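Local coordinates for protein collagen adhesin (Staphylococcus aureus, PDB 2F68) that probably attaches Staphylococcus aureus to host tissue by closing its two extracellular immunoglobulin-like domains around collagen, at residues V35-D40 / I130-K135; T15-L20 / D50-A55; A90-N95 / G106-E111; V71-K76 / G81-T86. All coordinates share one frame; numbering follows the deposited sequence.

Interaction 1 (V35-D40 / I130-K135); sequences VKMTFD and ITSGNK
Ser132 OG meets two groups: it packs against Met37 CG at 3.5 Å and is hydrogen-bonded to the backbone oxygen of Lys53. The contact lies inside an immunoglobulin-like beta sandwich, where strand 31-40 faces strand 127-132 across the core. The two strands share no hydrogen bond here. Their CA atoms stand well apart, 8.7 Å for Val35 CA to Ile130 CA, so side chains alone bridge the gap.

Met37 sends CG anti to its backbone N (chi1 -173°), and this places CG against Ser132 OG. The chain then bends at chi2 and chi3. Ser132 CB follows its oxygen onto the same methylene, with Met37 CG to Ser132 CB at 4.1 Å. The bond to Lys53 satisfies a buried hydroxyl and fixes where it lies against the methionine. Met37 also rests on Leu20 and Ile52, so it is enclosed by several strands.

Ser132 begins a type II' turn that ends at Lys135, with Gly133 at its positive-phi corner. Ser132 N donates to Lys135 O at 2.9 Å, while the return bond from Lys135 N to Ser132 O is weak. The turn links strand 127-132 to strand 135-141.

The second contact is purely apolar. Val35 and Ile130 cross obliquely, and the methyl ends Val35 CG2 and Ile130 CD1 touch at 3.9 Å.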
loop_
_atom_site.group_PDB
_atom_site.type_symbol
_atom_site.label_atom_id
_atom_site.label_comp_id
_atom_site.label_asym_id
_atom_site.label_seq_id
_atom_site.Cartn_x
_atom_site.Cartn_y
_atom_site.Cartn_z
ATOM N N VAL A 35 -6.300 0.509 -13.151
ATOM C CA VAL A 35 -7.601 0.251 -13.772
ATOM C C VAL A 35 -8.208 1.562 -14.276
ATOM O O VAL A 35 -8.260 2.552 -13.542
ATOM C CB VAL A 35 -8.585 -0.429 -12.780
ATOM C CG1 VAL A 35 -9.886 -0.818 -13.478
ATOM C CG2 VAL A 35 -7.948 -1.652 -12.137
ATOM N N LYS A 36 -8.661 1.559 -15.529
ATOM C CA LYS A 36 -9.296 2.731 -16.128
ATOM C C LYS A 36 -10.708 2.411 -16.618
ATOM O O LYS A 36 -10.913 1.456 -17.369
ATOM C CB LYS A 36 -8.439 3.288 -17.269
ATOM C CG LYS A 36 -8.825 4.692 -17.716
ATOM C CD LYS A 36 -7.910 5.195 -18.820
ATOM C CE LYS A 36 -8.288 6.603 -19.249
ATOM N NZ LYS A 36 -7.397 7.114 -20.327
ATOM N N MET A 37 -11.670 3.222 -16.181
ATOM C CA MET A 37 -13.072 3.064 -16.559
ATOM C C MET A 37 -13.572 4.347 -17.220
ATOM O O MET A 37 -13.493 5.422 -16.626
ATOM C CB MET A 37 -13.916 2.727 -15.323
ATOM C CG MET A 37 -15.378 2.362 -15.599
ATOM S SD MET A 37 -16.463 3.762 -15.971
ATOM C CE MET A 37 -16.213 4.812 -14.538
ATOM N N THR A 38 -14.089 4.226 -18.441
ATOM C CA THR A 38 -14.618 5.378 -19.177
ATOM C C THR A 38 -16.134 5.290 -19.357
ATOM O O THR A 38 -16.698 4.193 -19.408
ATOM C CB THR A 38 -13.946 5.548 -20.560
ATOM O OG1 THR A 38 -14.198 4.390 -21.364
ATOM C CG2 THR A 38 -12.441 5.750 -20.417
ATOM N N PHE A 39 -16.782 6.449 -19.459
ATOM C CA PHE A 39 -18.238 6.524 -19.596
ATOM C C PHE A 39 -18.695 7.725 -20.429
ATOM O O PHE A 39 -17.994 8.734 -20.513
ATOM C CB PHE A 39 -18.911 6.557 -18.213
ATOM C CG PHE A 39 -18.548 7.763 -17.380
ATOM C CD1 PHE A 39 -19.294 8.937 -17.465
ATOM C CD2 PHE A 39 -17.469 7.720 -16.501
ATOM C CE1 PHE A 39 -18.963 10.051 -16.699
ATOM C CE2 PHE A 39 -17.131 8.830 -15.728
ATOM C CZ PHE A 39 -17.881 9.997 -15.827
ATOM N N ASP A 40 -19.871 7.594 -21.042
ATOM C CA ASP A 40 -20.552 8.714 -21.704
ATOM C C ASP A 40 -22.075 8.591 -21.585
ATOM O O ASP A 40 -22.585 7.544 -21.179
ATOM C CB ASP A 40 -20.110 8.865 -23.171
ATOM C CG ASP A 40 -20.342 7.608 -24.006
ATOM O OD1 ASP A 40 -19.532 7.361 -24.924
ATOM O OD2 ASP A 40 -21.322 6.871 -23.763
ATOM N N ILE A 130 -11.964 -8.154 -13.589
ATOM C CA ILE A 130 -12.535 -6.888 -13.134
ATOM C C ILE A 130 -13.661 -6.474 -14.081
ATOM O O ILE A 130 -13.468 -6.410 -15.299
ATOM C CB ILE A 130 -11.455 -5.776 -13.020
ATOM C CG1 ILE A 130 -10.364 -6.196 -12.025
ATOM C CG2 ILE A 130 -12.085 -4.445 -12.603
ATOM C CD1 ILE A 130 -9.106 -5.344 -12.061
ATOM N N THR A 131 -14.837 -6.210 -13.513
ATOM C CA THR A 131 -16.035 -5.902 -14.296
ATOM C C THR A 131 -16.629 -4.536 -13.956
ATOM O O THR A 131 -16.585 -4.097 -12.804
ATOM C CB THR A 131 -17.133 -6.976 -14.105
ATOM O OG1 THR A 131 -17.418 -7.134 -12.710
ATOM C CG2 THR A 131 -16.699 -8.315 -14.689
ATOM N N SER A 132 -17.179 -3.876 -14.973
ATOM C CA SER A 132 -17.900 -2.615 -14.803
ATOM C C SER A 132 -19.022 -2.521 -15.836
ATOM O O SER A 132 -18.799 -2.119 -16.981
ATOM C CB SER A 132 -16.948 -1.418 -14.917
ATOM O OG SER A 132 -17.625 -0.199 -14.667
ATOM N N GLY A 133 -20.225 -2.908 -15.420
ATOM C CA GLY A 133 -21.385 -2.943 -16.308
ATOM C C GLY A 133 -21.338 -4.131 -17.248
ATOM O O GLY A 133 -21.352 -5.281 -16.806
ATOM N N ASN A 134 -21.284 -3.847 -18.547
ATOM C CA ASN A 134 -21.178 -4.888 -19.571
ATOM C C ASN A 134 -19.731 -5.172 -19.977
ATOM O O ASN A 134 -19.463 -6.123 -20.716
ATOM C CB ASN A 134 -22.012 -4.518 -20.804
ATOM C CG ASN A 134 -23.510 -4.532 -20.534
ATOM O OD1 ASN A 134 -24.258 -3.744 -21.112
ATOM N ND2 ASN A 134 -23.955 -5.430 -19.660
ATOM N N LYS A 135 -18.809 -4.349 -19.484
ATOM C CA LYS A 135 -17.394 -4.454 -19.842
ATOM C C LYS A 135 -16.599 -5.249 -18.809
ATOM O O LYS A 135 -16.814 -5.109 -17.602
ATOM C CB LYS A 135 -16.778 -3.062 -20.032
ATOM C CG LYS A 135 -17.528 -2.156 -21.013
ATOM C CD LYS A 135 -17.430 -2.656 -22.450
ATOM C CE LYS A 135 -18.459 -1.979 -23.341
ATOM N NZ LYS A 135 -18.365 -2.444 -24.751
#

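Interaction 2 (T15-L20 / D50-A55); sequences TNVTDL and DMIKVA
Across the apolar core of the immunoglobulin-like sandwich, Val17 and Leu20 of segment 15-20 meet Ile52 and Val54 of segment 50-55. Val17 is where the chain leaves the short helix 13-16 and enters strand 17-27. Ile52 and Val54 belong to strand 50-54. No hydrogen bond joins the two segments, and Val17 CA lies 7.8 Å from Ile52 CA. This is contact between facing layers rather than pairing within a sheet.

The closer pair meets through one methyl from each residue: Val17 CG2 lies 3.6 Å from Ile52 CG2. On Ile52 the touching branch is the short one, placed anti to the backbone N. The longer CG1-CD1 arm points elsewhere (chi1 -64°) and packs on Phe94. On Val17 the touching methyl is the one beside the backbone N. Met37 lies against Val17 as well.

The polar groups at the margins are held by other parts of the fold. Asn16 ND2 is hydrogen-bonded to the backbone oxygens of Asp40 and Gly44, which fixes the helix end beside strand 31-40. Asp50 OD2 forms a salt bridge with Arg10 and also accepts a bond from Gln47 N.

The second pair is looser. Leu20 and Val54 both flank Ser132, and their nearest atoms are the methyls Leu20 CD1 and Val54 CG1, 4.4 Å apart.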
loop_
_atom_site.group_PDB
_atom_site.type_symbol
_atom_site.label_atom_id
_atom_site.label_comp_id
_atom_site.label_asym_id
_atom_site.label_seq_id
_atom_site.Cartn_x
_atom_site.Cartn_y
_atom_site.Cartn_z
ATOM N N THR A 15 -25.417 0.675 -18.706
ATOM C CA THR A 15 -25.852 1.549 -19.797
ATOM C C THR A 15 -24.786 2.551 -20.245
ATOM O O THR A 15 -24.634 2.800 -21.442
ATOM C CB THR A 15 -27.146 2.318 -19.435
ATOM O OG1 THR A 15 -26.976 2.985 -18.178
ATOM C CG2 THR A 15 -28.335 1.368 -19.349
ATOM N N ASN A 16 -24.047 3.113 -19.290
ATOM C CA ASN A 16 -23.155 4.243 -19.572
ATOM C C ASN A 16 -21.666 3.932 -19.760
ATOM O O ASN A 16 -20.963 4.681 -20.444
ATOM C CB ASN A 16 -23.352 5.355 -18.534
ATOM C CG ASN A 16 -24.676 6.086 -18.706
ATOM O OD1 ASN A 16 -25.573 5.970 -17.873
ATOM N ND2 ASN A 16 -24.804 6.835 -19.796
ATOM N N VAL A 17 -21.189 2.840 -19.160
ATOM C CA VAL A 17 -19.780 2.438 -19.276
ATOM C C VAL A 17 -19.451 2.006 -20.706
ATOM O O VAL A 17 -20.160 1.189 -21.297
ATOM C CB VAL A 17 -19.403 1.316 -18.268
ATOM C CG1 VAL A 17 -17.968 0.838 -18.483
ATOM C CG2 VAL A 17 -19.578 1.801 -16.842
ATOM N N THR A 18 -18.371 2.566 -21.247
ATOM C CA THR A 18 -17.977 2.325 -22.635
ATOM C C THR A 18 -16.703 1.493 -22.783
ATOM O O THR A 18 -16.570 0.727 -23.741
ATOM C CB THR A 18 -17.813 3.646 -23.415
ATOM O OG1 THR A 18 -17.062 4.583 -22.632
ATOM C CG2 THR A 18 -19.172 4.239 -23.747
ATOM N N ASP A 19 -15.771 1.649 -21.843
ATOM C CA ASP A 19 -14.507 0.911 -21.875
ATOM C C ASP A 19 -13.928 0.688 -20.479
ATOM O O ASP A 19 -13.980 1.574 -19.622
ATOM C CB ASP A 19 -13.483 1.629 -22.766
ATOM C CG ASP A 19 -12.189 0.846 -22.930
ATOM O OD1 ASP A 19 -12.249 -0.353 -23.279
ATOM O OD2 ASP A 19 -11.109 1.436 -22.720
ATOM N N LEU A 20 -13.381 -0.507 -20.269
ATOM C CA LEU A 20 -12.706 -0.858 -19.024
ATOM C C LEU A 20 -11.396 -1.583 -19.329
ATOM O O LEU A 20 -11.400 -2.694 -19.866
ATOM C CB LEU A 20 -13.616 -1.720 -18.140
ATOM C CG LEU A 20 -13.134 -2.101 -16.736
ATOM C CD1 LEU A 20 -13.216 -0.926 -15.771
ATOM C CD2 LEU A 20 -13.943 -3.272 -16.210
ATOM N N ASP A 50 -27.040 8.989 -9.695
ATOM C CA ASP A 50 -26.582 7.883 -10.534
ATOM C C ASP A 50 -25.190 7.417 -10.121
ATOM O O ASP A 50 -24.317 8.238 -9.826
ATOM C CB ASP A 50 -26.586 8.292 -12.011
ATOM C CG ASP A 50 -27.987 8.525 -12.559
ATOM O OD1 ASP A 50 -28.950 8.604 -11.765
ATOM O OD2 ASP A 50 -28.123 8.633 -13.795
ATOM N N MET A 51 -24.990 6.102 -10.100
ATOM C CA MET A 51 -23.702 5.529 -9.706
ATOM C C MET A 51 -23.165 4.470 -10.670
ATOM O O MET A 51 -23.918 3.651 -11.199
ATOM C CB MET A 51 -23.740 4.984 -8.270
ATOM C CG MET A 51 -24.886 4.026 -7.959
ATOM S SD MET A 51 -24.554 2.944 -6.548
ATOM C CE MET A 51 -24.243 4.123 -5.232
ATOM N N ILE A 52 -21.851 4.512 -10.884
ATOM C CA ILE A 52 -21.144 3.531 -11.703
ATOM C C ILE A 52 -20.238 2.690 -10.802
ATOM O O ILE A 52 -19.389 3.229 -10.087
ATOM C CB ILE A 52 -20.312 4.212 -12.819
ATOM C CG1 ILE A 52 -21.231 4.943 -13.806
ATOM C CG2 ILE A 52 -19.442 3.188 -13.543
ATOM C CD1 ILE A 52 -20.533 5.991 -14.661
ATOM N N LYS A 53 -20.424 1.374 -10.843
ATOM C CA LYS A 53 -19.668 0.455 -9.991
ATOM C C LYS A 53 -18.602 -0.329 -10.751
ATOM O O LYS A 53 -18.841 -0.813 -11.861
ATOM C CB LYS A 53 -20.611 -0.513 -9.271
ATOM C CG LYS A 53 -21.374 0.100 -8.106
ATOM C CD LYS A 53 -22.210 -0.947 -7.389
ATOM C CE LYS A 53 -22.879 -0.370 -6.153
ATOM N NZ LYS A 53 -23.708 -1.384 -5.445
ATOM N N VAL A 54 -17.425 -0.441 -10.140
ATOM C CA VAL A 54 -16.335 -1.262 -10.665
ATOM C C VAL A 54 -16.060 -2.395 -9.674
ATOM O O VAL A 54 -15.615 -2.155 -8.548
ATOM C CB VAL A 54 -15.047 -0.429 -10.918
ATOM C CG1 VAL A 54 -13.938 -1.306 -11.486
ATOM C CG2 VAL A 54 -15.330 0.738 -11.859
ATOM N N ALA A 55 -16.338 -3.624 -10.102
ATOM C CA ALA A 55 -16.249 -4.796 -9.229
ATOM C C ALA A 55 -15.089 -5.725 -9.585
ATOM O O ALA A 55 -14.681 -5.813 -10.745
ATOM C CB ALA A 55 -17.568 -5.562 -9.240
#

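Interaction 3 (A90-N95 / G106-E111); sequences ATITFN and GFAEFE
Ala90 and Ile92 of strand 89-94 face Phe110 and Ala108 of strand 104-116 in the core of the immunoglobulin-like domain. All the touching atoms are carbon. Ala90 CB lies 3.7 Å from Phe110 CZ and 4.1 Å from Phe110 CE2, so the methyl sits near the far end of the ring and reaches it obliquely. Phe110 CG lies between the backbone N and the carbonyl carbon (chi1 55°), a crowded position that puts CZ against Ala90 CB. In the other pair the roles are reversed. The long side chain now comes from strand 89-94, and Ile92 CD1 touches Ala108 CB at 3.7 Å. The bend at Ile92 chi2 (-64°) turns CD1 that way. The same methyl also packs against Ala83.

Backbone hydrogen bonds run to other strands and hold each segment in its own layer. Ala90 and Ile92 pair with Val54 and Ile52 of strand 50-54, whereas Ala108 and Phe110 pair with Met37 and Val35 of strand 31-40. Phe107 points away from strand 89-94, on the other side of its own strand from Ala108 and Phe110.

With no polar bond across the contact, the two layers are held here by close fit and exclusion of water. Each pair sets a small alanine methyl against a larger side chain, and in this way the 8.1 Å between Ile92 CA and Ala108 CA is filled.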
loop_
_atom_site.group_PDB
_atom_site.type_symbol
_atom_site.label_atom_id
_atom_site.label_comp_id
_atom_site.label_asym_id
_atom_site.label_seq_id
_atom_site.Cartn_x
_atom_site.Cartn_y
_atom_site.Cartn_z
ATOM N N ALA A 90 -15.130 0.087 -6.345
ATOM C CA ALA A 90 -14.990 1.482 -6.756
ATOM C C ALA A 90 -16.331 2.023 -7.245
ATOM O O ALA A 90 -16.998 1.393 -8.069
ATOM C CB ALA A 90 -13.927 1.618 -7.836
ATOM N N THR A 91 -16.719 3.189 -6.734
ATOM C CA THR A 91 -18.028 3.768 -7.034
ATOM C C THR A 91 -17.924 5.212 -7.530
ATOM O O THR A 91 -17.267 6.049 -6.905
ATOM C CB THR A 91 -18.975 3.694 -5.807
ATOM O OG1 THR A 91 -18.889 2.395 -5.207
ATOM C CG2 THR A 91 -20.421 3.963 -6.214
ATOM N N ILE A 92 -18.576 5.483 -8.659
ATOM C CA ILE A 92 -18.653 6.828 -9.228
ATOM C C ILE A 92 -20.056 7.386 -9.005
ATOM O O ILE A 92 -21.016 6.935 -9.632
ATOM C CB ILE A 92 -18.333 6.833 -10.753
ATOM C CG1 ILE A 92 -17.031 6.066 -11.058
ATOM C CG2 ILE A 92 -18.311 8.268 -11.310
ATOM C CD1 ILE A 92 -15.755 6.667 -10.452
ATOM N N THR A 93 -20.168 8.367 -8.111
ATOM C CA THR A 93 -21.463 8.949 -7.759
ATOM C C THR A 93 -21.594 10.378 -8.286
ATOM O O THR A 93 -20.720 11.216 -8.057
ATOM C CB THR A 93 -21.700 8.925 -6.228
ATOM O OG1 THR A 93 -21.349 7.637 -5.706
ATOM C CG2 THR A 93 -23.160 9.217 -5.896
ATOM N N PHE A 94 -22.693 10.640 -8.992
ATOM C CA PHE A 94 -22.969 11.957 -9.562
ATOM C C PHE A 94 -23.987 12.722 -8.719
ATOM O O PHE A 94 -24.960 12.142 -8.230
ATOM C CB PHE A 94 -23.486 11.826 -11.000
ATOM C CG PHE A 94 -22.529 11.140 -11.935
ATOM C CD1 PHE A 94 -22.599 9.764 -12.139
ATOM C CD2 PHE A 94 -21.563 11.870 -12.622
ATOM C CE1 PHE A 94 -21.719 9.124 -13.005
ATOM C CE2 PHE A 94 -20.677 11.238 -13.491
ATOM C CZ PHE A 94 -20.756 9.863 -13.681
ATOM N N ASN A 95 -23.755 14.023 -8.558
ATOM C CA ASN A 95 -24.679 14.893 -7.827
ATOM C C ASN A 95 -25.611 15.683 -8.757
ATOM O O ASN A 95 -25.725 15.362 -9.942
ATOM C CB ASN A 95 -23.920 15.817 -6.860
ATOM C CG ASN A 95 -22.797 16.589 -7.535
ATOM O OD1 ASN A 95 -23.011 17.288 -8.526
ATOM N ND2 ASN A 95 -21.593 16.477 -6.987
ATOM N N GLY A 106 -16.538 11.019 -19.484
ATOM C CA GLY A 106 -15.502 11.034 -18.452
ATOM C C GLY A 106 -14.785 9.715 -18.230
ATOM O O GLY A 106 -15.064 8.723 -18.906
ATOM N N PHE A 107 -13.857 9.715 -17.273
ATOM C CA PHE A 107 -13.076 8.522 -16.938
ATOM C C PHE A 107 -12.713 8.437 -15.453
ATOM O O PHE A 107 -12.811 9.425 -14.719
ATOM C CB PHE A 107 -11.813 8.431 -17.813
ATOM C CG PHE A 107 -10.752 9.449 -17.475
ATOM C CD1 PHE A 107 -9.708 9.126 -16.611
ATOM C CD2 PHE A 107 -10.787 10.724 -18.033
ATOM C CE1 PHE A 107 -8.724 10.059 -16.298
ATOM C CE2 PHE A 107 -9.806 11.665 -17.727
ATOM C CZ PHE A 107 -8.773 11.331 -16.857
ATOM N N ALA A 108 -12.293 7.247 -15.027
ATOM C CA ALA A 108 -11.846 7.005 -13.658
ATOM C C ALA A 108 -10.624 6.091 -13.651
ATOM O O ALA A 108 -10.729 4.892 -13.930
ATOM C CB ALA A 108 -12.970 6.408 -12.828
ATOM N N GLU A 109 -9.467 6.666 -13.336
ATOM C CA GLU A 109 -8.205 5.932 -13.324
ATOM C C GLU A 109 -7.686 5.776 -11.895
ATOM O O GLU A 109 -7.506 6.765 -11.182
ATOM C CB GLU A 109 -7.171 6.641 -14.205
ATOM C CG GLU A 109 -6.041 5.745 -14.696
ATOM C CD GLU A 109 -5.092 6.452 -15.651
ATOM O OE1 GLU A 109 -4.723 7.617 -15.386
ATOM O OE2 GLU A 109 -4.704 5.834 -16.665
ATOM N N PHE A 110 -7.457 4.529 -11.486
ATOM C CA PHE A 110 -7.000 4.216 -10.130
ATOM C C PHE A 110 -6.145 2.948 -10.084
ATOM O O PHE A 110 -6.258 2.082 -10.954
ATOM C CB PHE A 110 -8.190 4.101 -9.162
ATOM C CG PHE A 110 -9.247 3.120 -9.600
ATOM C CD1 PHE A 110 -9.175 1.781 -9.224
ATOM C CD2 PHE A 110 -10.324 3.539 -10.379
ATOM C CE1 PHE A 110 -10.151 0.873 -9.625
ATOM C CE2 PHE A 110 -11.306 2.638 -10.784
ATOM C CZ PHE A 110 -11.219 1.302 -10.406
ATOM N N GLU A 111 -5.298 2.848 -9.061
ATOM C CA GLU A 111 -4.396 1.706 -8.897
ATOM C C GLU A 111 -4.945 0.673 -7.915
ATOM O O GLU A 111 -5.553 1.028 -6.903
ATOM C CB GLU A 111 -3.011 2.174 -8.443
ATOM C CG GLU A 111 -2.248 2.994 -9.481
ATOM C CD GLU A 111 -0.877 3.444 -8.999
ATOM O OE1 GLU A 111 -0.004 3.695 -9.856
ATOM O OE2 GLU A 111 -0.667 3.551 -7.771
#

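Interaction 4 (V71-K76 / G81-T86); sequences VPLTVK and GQAVIT
Leu73 and Gly81 form a hydrogen-bonded pair in the antiparallel hairpin of strands 62-75 and 78-86. Leu73 N donates to Gly81 O at 2.9 Å, from above the carbonyl plane. Gly81 N returns a longer bond to Leu73 O, 3.2 Å. Val71 and Ala83 make the next such pair: Val71 N to Ala83 O is 2.9 Å, and Ala83 N to Val71 O is 2.7 Å. Pro72 and Gln82 lie between them as a non-hydrogen-bonded pair, where the missing N-H of proline breaks no bond across the hairpin.

Side chains reinforce this ladder. Leu73 CB lies 3.6 Å from Gly81 C, a close approach that the bare glycine allows. Leu73 CD2 reaches across the Gln82-Ala83 peptide, 3.6 Å from Ala83 N, and comes within 4.0 Å of Ala83 CB. Val71, Leu73 and Ala83 share one face of the sheet; Pro72 and Gln82 share the other.

Further out, strand 89-94 pairs with the other edge of strand 78-86, the one turned from strand 62-75, through Gln82 to Thr93 and Val84 to Thr91. On the Val71 and Leu73 face, Ala300, Ala302 and Ile304 of the C-terminal strand 300-307 pack against the hairpin.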
loop_
_atom_site.group_PDB
_atom_site.type_symbol
_atom_site.label_atom_id
_atom_site.label_comp_id
_atom_site.label_asym_id
_atom_site.label_seq_id
_atom_site.Cartn_x
_atom_site.Cartn_y
_atom_site.Cartn_z
ATOM N N VAL A 71 -11.354 10.907 -5.388
ATOM C CA VAL A 71 -11.035 11.889 -6.428
ATOM C C VAL A 71 -12.311 12.544 -6.969
ATOM O O VAL A 71 -13.207 11.848 -7.449
ATOM C CB VAL A 71 -10.225 11.253 -7.593
ATOM C CG1 VAL A 71 -9.768 12.319 -8.585
ATOM C CG2 VAL A 71 -9.021 10.485 -7.061
ATOM N N PRO A 72 -12.398 13.886 -6.887
ATOM C CA PRO A 72 -13.581 14.600 -7.372
ATOM C C PRO A 72 -13.647 14.712 -8.898
ATOM O O PRO A 72 -12.611 14.780 -9.564
ATOM C CB PRO A 72 -13.430 15.988 -6.745
ATOM C CG PRO A 72 -11.965 16.168 -6.579
ATOM C CD PRO A 72 -11.394 14.803 -6.315
ATOM N N LEU A 73 -14.868 14.721 -9.428
ATOM C CA LEU A 73 -15.112 14.929 -10.853
ATOM C C LEU A 73 -15.547 16.377 -11.065
ATOM O O LEU A 73 -16.616 16.783 -10.604
ATOM C CB LEU A 73 -16.193 13.964 -11.365
ATOM C CG LEU A 73 -15.911 12.485 -11.690
ATOM C CD1 LEU A 73 -14.986 12.343 -12.898
ATOM C CD2 LEU A 73 -15.373 11.696 -10.502
ATOM N N THR A 74 -14.714 17.153 -11.756
ATOM C CA THR A 74 -14.930 18.598 -11.876
ATOM C C THR A 74 -15.089 19.095 -13.312
ATOM O O THR A 74 -14.365 18.668 -14.216
ATOM C CB THR A 74 -13.798 19.405 -11.193
ATOM O OG1 THR A 74 -12.524 18.938 -11.654
ATOM C CG2 THR A 74 -13.869 19.267 -9.676
ATOM N N VAL A 75 -16.050 19.999 -13.504
ATOM C CA VAL A 75 -16.243 20.704 -14.771
ATOM C C VAL A 75 -16.239 22.210 -14.507
ATOM O O VAL A 75 -17.116 22.727 -13.807
ATOM C CB VAL A 75 -17.564 20.294 -15.484
ATOM C CG1 VAL A 75 -17.779 21.120 -16.750
ATOM C CG2 VAL A 75 -17.561 18.811 -15.823
ATOM N N LYS A 76 -15.240 22.895 -15.066
ATOM C CA LYS A 76 -15.060 24.348 -14.916
ATOM C C LYS A 76 -15.064 24.801 -13.446
ATOM O O LYS A 76 -15.721 25.780 -13.081
ATOM C CB LYS A 76 -16.099 25.118 -15.752
ATOM C CG LYS A 76 -15.671 26.520 -16.185
ATOM C CD LYS A 76 -14.709 26.484 -17.367
ATOM C CE LYS A 76 -14.301 27.887 -17.789
ATOM N NZ LYS A 76 -13.364 27.869 -18.945
ATOM N N GLY A 81 -19.276 15.232 -9.682
ATOM C CA GLY A 81 -19.246 13.832 -9.266
ATOM C C GLY A 81 -18.100 13.515 -8.322
ATOM O O GLY A 81 -17.304 14.393 -7.980
ATOM N N GLN A 82 -18.018 12.254 -7.902
ATOM C CA GLN A 82 -16.976 11.806 -6.979
ATOM C C GLN A 82 -16.578 10.353 -7.235
ATOM O O GLN A 82 -17.437 9.487 -7.423
ATOM C CB GLN A 82 -17.433 11.984 -5.527
ATOM C CG GLN A 82 -16.304 11.969 -4.503
ATOM C CD GLN A 82 -16.798 12.124 -3.075
ATOM O OE1 GLN A 82 -17.685 11.394 -2.627
ATOM N NE2 GLN A 82 -16.218 13.071 -2.349
ATOM N N ALA A 83 -15.270 10.102 -7.240
ATOM C CA ALA A 83 -14.727 8.758 -7.413
ATOM C C ALA A 83 -14.213 8.213 -6.083
ATOM O O ALA A 83 -13.185 8.662 -5.574
ATOM C CB ALA A 83 -13.616 8.761 -8.457
ATOM N N VAL A 84 -14.940 7.248 -5.525
ATOM C CA VAL A 84 -14.567 6.634 -4.253
ATOM C C VAL A 84 -14.066 5.207 -4.479
ATOM O O VAL A 84 -14.827 4.327 -4.891
ATOM C CB VAL A 84 -15.739 6.647 -3.233
ATOM C CG1 VAL A 84 -15.322 6.000 -1.916
ATOM C CG2 VAL A 84 -16.226 8.071 -2.991
ATOM N N ILE A 85 -12.779 4.996 -4.215
ATOM C CA ILE A 85 -12.153 3.685 -4.377
ATOM C C ILE A 85 -11.915 3.046 -3.008
ATOM O O ILE A 85 -11.317 3.658 -2.121
ATOM C CB ILE A 85 -10.820 3.761 -5.185
ATOM C CG1 ILE A 85 -11.030 4.436 -6.546
ATOM C CG2 ILE A 85 -10.225 2.372 -5.392
ATOM C CD1 ILE A 85 -10.705 5.921 -6.571
ATOM N N THR A 86 -12.408 1.819 -2.847
ATOM C CA THR A 86 -12.237 1.047 -1.616
ATOM C C THR A 86 -11.626 -0.326 -1.934
ATOM O O THR A 86 -11.706 -0.781 -3.078
ATOM C CB THR A 86 -13.580 0.867 -0.860
ATOM O OG1 THR A 86 -14.580 0.361 -1.754
ATOM C CG2 THR A 86 -14.053 2.189 -0.264
#

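In the fold
From the N terminus, segment 15-20 opens interaction 2 and segment 35-40 opens interaction 1. Interaction 2 closes at 50-55, while interaction 1 stays open to 130-135, so the two cross. Interaction 4 closes a short hairpin loop at 81-86. Interaction 3 then opens at 90-95 and closes at 106-111. Both nest, in series, inside the loop of interaction 1. Interactions 1, 2 and 3 join facing strands, and interaction 4 joins neighbours. The centres of interactions 1 and 2 are about 5 Å apart, and those of interactions 3 and 4 about 6 Å. C-terminal strand 300-307 pairs with strand 104-116, consistent with the latch that returns from the second domain in the collagen-hug model.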